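Local coordinates for MPN domain-containing protein (Archaeoglobus fulgidus, PDB 1OI0) that binds a zinc ion and is probably a metallopeptidase of the Jab1/MPN family, with a possible link to deubiquitination, at residues R78-E81 and E82-S85. Sequence-based numbering, arbitrary orientation.
With ZN (zinc ion), chain E; 144 (tris-hydroxymethyl-methyl-ammonium), chain F.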
loop_
_atom_site.group_PDB
_atom_site.type_symbol
_atom_site.label_atom_id
_atom_site.label_comp_id
_atom_site.label_asym_id
_atom_site.label_seq_id
_atom_site.Cartn_x
_atom_site.Cartn_y
_atom_site.Cartn_z
ATOM N N ARG A 78 2.936 7.065 -9.061
ATOM C CA ARG A 78 4.345 6.761 -9.277
ATOM C C ARG A 78 5.129 7.151 -8.029
ATOM O O ARG A 78 4.766 8.096 -7.334
ATOM C CB ARG A 78 4.877 7.557 -10.471
ATOM C CG ARG A 78 4.109 7.343 -11.763
ATOM C CD ARG A 78 4.492 8.397 -12.791
ATOM N NE ARG A 78 3.728 8.269 -14.028
ATOM C CZ ARG A 78 3.803 9.125 -15.042
ATOM N NH1 ARG A 78 4.609 10.176 -14.965
ATOM N NH2 ARG A 78 3.077 8.929 -16.135
ATOM N N PRO A 79 6.209 6.419 -7.722
ATOM C CA PRO A 79 7.007 6.747 -6.539
ATOM C C PRO A 79 8.027 7.844 -6.811
ATOM O O PRO A 79 8.504 8.004 -7.937
ATOM C CB PRO A 79 7.670 5.417 -6.192
ATOM C CG PRO A 79 7.883 4.801 -7.541
ATOM C CD PRO A 79 6.603 5.113 -8.283
ATOM N N SER A 80 8.339 8.611 -5.776
ATOM C CA SER A 80 9.331 9.673 -5.876
ATOM C C SER A 80 10.615 9.101 -5.292
ATOM O O SER A 80 10.631 7.964 -4.821
ATOM C CB SER A 80 8.908 10.870 -5.038
ATOM O OG SER A 80 8.889 10.507 -3.669
ATOM N N GLU A 81 11.687 9.886 -5.315
ATOM C CA GLU A 81 12.956 9.442 -4.756
ATOM C C GLU A 81 12.755 9.196 -3.264
ATOM O O GLU A 81 13.313 8.255 -2.698
ATOM C CB GLU A 81 14.035 10.510 -4.955
ATOM C CG GLU A 81 14.417 10.770 -6.401
ATOM C CD GLU A 81 14.919 9.526 -7.101
ATOM O OE1 GLU A 81 15.735 8.793 -6.505
ATOM O OE2 GLU A 81 14.506 9.285 -8.254
ATOM N N GLU A 82 11.952 10.052 -2.636
ATOM C CA GLU A 82 11.660 9.930 -1.213
ATOM C C GLU A 82 10.984 8.595 -0.934
ATOM O O GLU A 82 11.300 7.924 0.045
ATOM C CB GLU A 82 10.743 11.065 -0.741
ATOM C CG GLU A 82 11.396 12.438 -0.636
ATOM C CD GLU A 82 11.691 13.066 -1.984
ATOM O OE1 GLU A 82 11.178 12.567 -3.010
ATOM O OE2 GLU A 82 12.427 14.077 -2.016
ATOM N N ASP A 83 10.050 8.212 -1.799
ATOM C CA ASP A 83 9.348 6.950 -1.616
ATOM C C ASP A 83 10.318 5.782 -1.685
ATOM O O ASP A 83 10.234 4.850 -0.887
ATOM C CB ASP A 83 8.260 6.776 -2.673
ATOM C CG ASP A 83 7.065 7.677 -2.432
ATOM O OD1 ASP A 83 6.985 8.301 -1.350
ATOM O OD2 ASP A 83 6.199 7.752 -3.327
ATOM N N LEU A 84 11.238 5.839 -2.638
ATOM C CA LEU A 84 12.217 4.774 -2.783
ATOM C C LEU A 84 13.004 4.584 -1.491
ATOM O O LEU A 84 13.304 3.455 -1.110
ATOM C CB LEU A 84 13.161 5.073 -3.950
ATOM C CG LEU A 84 12.860 4.337 -5.263
ATOM C CD1 LEU A 84 11.374 4.379 -5.584
ATOM C CD2 LEU A 84 13.682 4.956 -6.387
ATOM N N SER A 85 13.328 5.678 -0.806
ATOM C CA SER A 85 14.075 5.572 0.444
ATOM C C SER A 85 13.213 4.935 1.535
ATOM O O SER A 85 13.730 4.293 2.450
ATOM C CB SER A 85 14.586 6.949 0.900
ATOM O OG SER A 85 13.530 7.806 1.294
HETATM ZN ZN ZN E . 4.826 8.971 -2.171
HETATM C C1 144 F . 5.939 11.068 -3.282
HETATM N N 144 F . 5.657 12.111 -2.303
HETATM C C2 144 F . 5.499 11.475 -0.956
HETATM O O2 144 F . 4.715 10.487 -0.472
HETATM C C3 144 F . 4.422 12.836 -2.817
HETATM O O3 144 F . 3.986 13.914 -1.970
HETATM C C4 144 F . 6.871 12.958 -2.282
HETATM O O4 144 F . 8.390 12.496 -2.126
#
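Two first torsions set up the capping box at the start of helix 81-89: Ser80 holds OG between its own N and carbonyl carbon (chi1 65°), while Asp83 has CG anti to its carbonyl carbon, beside its backbone N (chi1 -73°). Each side chain thereby meets the other's backbone amide. Asp83 N donates to Ser80 OG at 3.2 Å with an N-H...O angle of 157°, which identifies Ser80 as the N-cap. The reciprocal bond, Ser80 N to Asp83 OD2, is nearly straight but weak at 3.4 Å. That same carboxylate oxygen is committed to the zinc, with Asp83 OD2 at 2.2 Å from the ion and OD1 close behind at 2.4 Å, so the aspartate chelates through both oxygens; His70 and His72 from the end of strand 64-72 complete the protein ligands, consistent with the metal centre of a JAB/MPN domain. The weak Ser80 N bond probably helps orient the zinc-bound carboxylate. Ser80 OG also hydrogen-bonds O4 of the bound tris-hydroxymethyl-methyl-ammonium at 2.6 Å, and Glu82 brings OE1 to that same hydroxyl in a weak bond. Without the hydroxyl, as with an alanine in place of Ser80, the Asp83 amide is likely to lose its cap and O4 its closest partner. In the apolar part of the contact, Pro79 CB lies 3.8 Å from Asp83 CB and also touches Leu84 CD1, and both Pro79 and Asp83 pack on Ile96 of strand 93-98. The first helical turn is closed by Leu84 N donating to Ser80 O at 3.1 Å, followed by Ser85 N to Glu81 O; Ser85 OG turns back to donate to Glu82 O at 2.6 Å.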